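Local coordinates for protein japanin (PDB 4BOE) that binds cholesterol in the pocket of its lipocalin barrel and, as a tick salivary protein, blocks dendritic cell differentiation from monocytes and dampens the host immune response, at residues A[116-119]-A[120-124]. Residues are numbered along the deposited sequence; the frame is centred on the assembly and turned at random.
Sequences LWVT and LKYVD. With CLR (cholesterol), chain C.
V118 meets Y122 and V123 where the chain leaves strand 114-118 and turns back on itself. CB of V118 lies 4.1 Å from CB of Y122. Its CG1 comes to the edge of the Y122 ring, near the ring plane. Its other methyl, CG2, faces CG1 of V123 at 4.2 Å. The two branches of V118 thus divide between two partners. Anti to the carbonyl carbon (chi1 -63°), CG1 is the branch given to the tyrosine.

One hydrogen bond closes the turn. Y122 N donates to T119 O at 3.1 Å, with an N-H...O angle of 158°. The i to i+3 bond and the helical backbone angles of L120 and K121 give a type III (3-10-like) beta turn. A methyl of V123, CG1, lies 3.6 Å from the same T119 O. The T119 side chain is held elsewhere: OG1 bonds to D100 OD1. T119 OG1 also lies 3.7 Å from CB of K121, a van der Waals contact.

W117 points to the other side of the strand, into the cholesterol pocket. The sterol tail methyl C26 stands over the centre of one indole face, 3.5 Å above the plane. C14 of the sterol lies at the ring edge, 3.9 Å from CZ2. NE1 bonds to S115 OG, which helps fix the ring's rotation. With an alanine in place of W117, the sterol tail would probably lose the flat surface under C26, and S115 OG its indole N-H partner.

Strand 114-118 runs between strands 12-18 and 101-106, antiparallel to both, in the lipocalin barrel. L116 and Y122 reach I130 of helix 128-137, which packs against the outside of the barrel.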
ATOM      1  N   LEU A 116       2.772   4.960   2.185  1.00 29.32           N
ATOM      2  CA  LEU A 116       1.622   5.478   2.892  1.00 27.95           C
ATOM      3  C   LEU A 116       0.389   4.992   2.157  1.00 29.97           C
ATOM      4  O   LEU A 116       0.307   5.143   0.951  1.00 28.09           O
ATOM      5  CB  LEU A 116       1.662   7.017   2.927  1.00 27.28           C
ATOM      6  CG  LEU A 116       0.421   7.711   3.499  1.00 30.58           C
ATOM      7  CD1 LEU A 116       0.257   7.423   4.948  1.00 30.59           C
ATOM      8  CD2 LEU A 116       0.469   9.185   3.220  1.00 33.96           C
ATOM      9  N   TRP A 117      -0.546   4.393   2.897  1.00 26.90           N
ATOM     10  CA  TRP A 117      -1.784   3.822   2.397  1.00 26.32           C
ATOM     11  C   TRP A 117      -2.929   4.461   3.106  1.00 29.40           C
ATOM     12  O   TRP A 117      -2.868   4.664   4.304  1.00 29.72           O
ATOM     13  CB  TRP A 117      -1.803   2.307   2.674  1.00 25.95           C
ATOM     14  CG  TRP A 117      -0.634   1.594   2.095  1.00 26.90           C
ATOM     15  CD1 TRP A 117       0.593   1.431   2.669  1.00 29.19           C
ATOM     16  CD2 TRP A 117      -0.561   0.976   0.799  1.00 27.10           C
ATOM     17  NE1 TRP A 117       1.448   0.826   1.783  1.00 28.69           N
ATOM     18  CE2 TRP A 117       0.757   0.495   0.644  1.00 30.41           C
ATOM     19  CE3 TRP A 117      -1.487   0.756  -0.238  1.00 28.66           C
ATOM     20  CZ2 TRP A 117       1.171  -0.190  -0.497  1.00 30.79           C
ATOM     21  CZ3 TRP A 117      -1.048   0.152  -1.420  1.00 29.52           C
ATOM     22  CH2 TRP A 117       0.267  -0.317  -1.537  1.00 30.36           C
ATOM     23  N   VAL A 118      -3.964   4.807   2.368  1.00 28.17           N
ATOM     24  CA  VAL A 118      -5.159   5.406   2.914  1.00 27.34           C
ATOM     25  C   VAL A 118      -6.386   4.674   2.391  1.00 31.71           C
ATOM     26  O   VAL A 118      -6.354   4.112   1.303  1.00 30.00           O
ATOM     27  CB  VAL A 118      -5.253   6.931   2.617  1.00 29.90           C
ATOM     28  CG1 VAL A 118      -4.111   7.709   3.263  1.00 30.30           C
ATOM     29  CG2 VAL A 118      -5.357   7.237   1.124  1.00 30.34           C
ATOM     30  N   THR A 119      -7.501   4.788   3.102  1.00 26.81           N
ATOM     31  CA  THR A 119      -8.772   4.286   2.565  1.00 26.96           C
ATOM     32  C   THR A 119      -9.457   5.387   1.744  1.00 32.02           C
ATOM     33  O   THR A 119      -8.941   6.511   1.628  1.00 29.31           O
ATOM     34  CB  THR A 119      -9.694   3.827   3.696  1.00 31.06           C
ATOM     35  OG1 THR A 119     -10.003   4.973   4.438  1.00 35.94           O
ATOM     36  CG2 THR A 119      -9.072   2.759   4.576  1.00 27.84           C
ATOM     37  N   LEU A 120     -10.628   5.067   1.178  1.00 33.84           N
ATOM     38  CA  LEU A 120     -11.414   6.024   0.369  1.00 35.46           C
ATOM     39  C   LEU A 120     -11.700   7.336   1.068  1.00 37.70           C
ATOM     40  O   LEU A 120     -11.832   8.354   0.400  1.00 38.29           O
ATOM     41  CB  LEU A 120     -12.757   5.423  -0.074  1.00 36.47           C
ATOM     42  CG  LEU A 120     -13.396   6.107  -1.293  1.00 43.17           C
ATOM     43  CD1 LEU A 120     -12.597   5.813  -2.577  1.00 42.46           C
ATOM     44  CD2 LEU A 120     -14.842   5.687  -1.440  1.00 46.65           C
ATOM     45  N   LYS A 121     -11.798   7.322   2.394  1.00 32.89           N
ATOM     46  CA  LYS A 121     -12.059   8.504   3.194  1.00 33.03           C
ATOM     47  C   LYS A 121     -11.064   9.647   2.920  1.00 38.20           C
ATOM     48  O   LYS A 121     -11.455  10.812   2.992  1.00 37.27           O
ATOM     49  CB  LYS A 121     -12.030   8.106   4.671  1.00 35.37           C
ATOM     50  CG  LYS A 121     -12.339   9.206   5.644  1.00 42.11           C
ATOM     51  CD  LYS A 121     -12.245   8.672   7.035  1.00 44.54           C
ATOM     52  CE  LYS A 121     -12.626   9.720   8.048  1.00 51.95           C
ATOM     53  NZ  LYS A 121     -12.789   9.150   9.401  1.00 61.73           N
ATOM     54  N   TYR A 122      -9.784   9.328   2.643  1.00 34.84           N
ATOM     55  CA  TYR A 122      -8.774  10.350   2.448  1.00 34.37           C
ATOM     56  C   TYR A 122      -8.171  10.441   1.058  1.00 39.83           C
ATOM     57  O   TYR A 122      -7.187  11.155   0.919  1.00 39.83           O
ATOM     58  CB  TYR A 122      -7.646  10.107   3.467  1.00 35.77           C
ATOM     59  CG  TYR A 122      -8.069  10.042   4.918  1.00 39.22           C
ATOM     60  CD1 TYR A 122      -8.914  11.010   5.463  1.00 42.13           C
ATOM     61  CD2 TYR A 122      -7.436   9.176   5.804  1.00 40.66           C
ATOM     62  CE1 TYR A 122      -9.235  11.015   6.822  1.00 42.45           C
ATOM     63  CE2 TYR A 122      -7.704   9.209   7.173  1.00 41.91           C
ATOM     64  CZ  TYR A 122      -8.628  10.110   7.674  1.00 51.82           C
ATOM     65  OH  TYR A 122      -8.939  10.122   9.019  1.00 59.48           O
ATOM     66  N   VAL A 123      -8.702   9.753   0.032  1.00 39.41           N
ATOM     67  CA  VAL A 123      -8.044   9.754  -1.292  1.00 41.61           C
ATOM     68  C   VAL A 123      -7.931  11.150  -1.940  1.00 52.24           C
ATOM     69  O   VAL A 123      -6.927  11.439  -2.602  1.00 53.14           O
ATOM     70  CB  VAL A 123      -8.622   8.730  -2.313  1.00 43.96           C
ATOM     71  CG1 VAL A 123      -8.341   7.303  -1.876  1.00 42.93           C
ATOM     72  CG2 VAL A 123     -10.098   8.948  -2.607  1.00 43.38           C
ATOM     73  N   ASP A 124      -8.925  11.999  -1.767  1.00 51.47           N
ATOM     74  CA  ASP A 124      -8.869  13.345  -2.374  1.00 53.90           C
ATOM     75  C   ASP A 124      -8.284  14.402  -1.413  1.00 58.32           C
ATOM     76  O   ASP A 124      -8.164  15.556  -1.801  1.00 59.73           O
ATOM     77  CB  ASP A 124     -10.276  13.777  -2.850  1.00 57.34           C
ATOM     78  CG  ASP A 124     -11.349  13.766  -1.761  1.00 81.38           C
ATOM     79  OD1 ASP A 124     -11.144  13.080  -0.727  1.00 83.16           O
ATOM     80  OD2 ASP A 124     -12.389  14.450  -1.938  1.00 92.87           O
TER
HETATM   81  C1  CLR C 575       4.138   0.380  -6.712  1.00 37.63           C
HETATM   82  C2  CLR C 575       4.662   1.333  -7.784  1.00 35.84           C
HETATM   83  C3  CLR C 575       5.066   2.666  -7.190  1.00 33.56           C
HETATM   84  C4  CLR C 575       6.095   2.467  -6.097  1.00 35.22           C
HETATM   85  C5  CLR C 575       5.666   1.451  -5.060  1.00 33.45           C
HETATM   86  C6  CLR C 575       5.749   1.740  -3.767  1.00 31.26           C
HETATM   87  C7  CLR C 575       5.355   0.824  -2.652  1.00 31.73           C
HETATM   88  C8  CLR C 575       5.211  -0.623  -3.108  1.00 33.21           C
HETATM   89  C9  CLR C 575       4.430  -0.670  -4.442  1.00 32.55           C
HETATM   90  C10 CLR C 575       5.151   0.109  -5.588  1.00 35.80           C
HETATM   91  C11 CLR C 575       4.051  -2.110  -4.835  1.00 32.72           C
HETATM   92  C12 CLR C 575       3.377  -2.895  -3.710  1.00 30.28           C
HETATM   93  C13 CLR C 575       4.207  -2.914  -2.414  1.00 32.40           C
HETATM   94  C14 CLR C 575       4.477  -1.439  -2.048  1.00 31.50           C
HETATM   95  C15 CLR C 575       5.052  -1.523  -0.628  1.00 32.45           C
HETATM   96  C16 CLR C 575       4.206  -2.621   0.017  1.00 30.63           C
HETATM   97  C17 CLR C 575       3.461  -3.347  -1.131  1.00 32.23           C
HETATM   98  C18 CLR C 575       5.501  -3.730  -2.615  1.00 35.00           C
HETATM   99  C19 CLR C 575       6.349  -0.675  -6.166  1.00 36.02           C
HETATM  100  C20 CLR C 575       3.249  -4.845  -0.843  1.00 32.42           C
HETATM  101  C21 CLR C 575       2.489  -5.570  -1.964  1.00 34.01           C
HETATM  102  C22 CLR C 575       2.547  -5.054   0.512  1.00 31.31           C
HETATM  103  C23 CLR C 575       1.294  -4.187   0.786  1.00 29.89           C
HETATM  104  C24 CLR C 575       0.682  -4.488   2.121  1.00 29.65           C
HETATM  105  C25 CLR C 575      -0.415  -3.608   2.680  1.00 35.30           C
HETATM  106  C26 CLR C 575      -0.886  -2.375   1.952  1.00 34.58           C
HETATM  107  C27 CLR C 575      -1.520  -4.313   3.428  1.00 33.74           C
HETATM  108  O1  CLR C 575       5.659   3.468  -8.221  1.00 34.98           O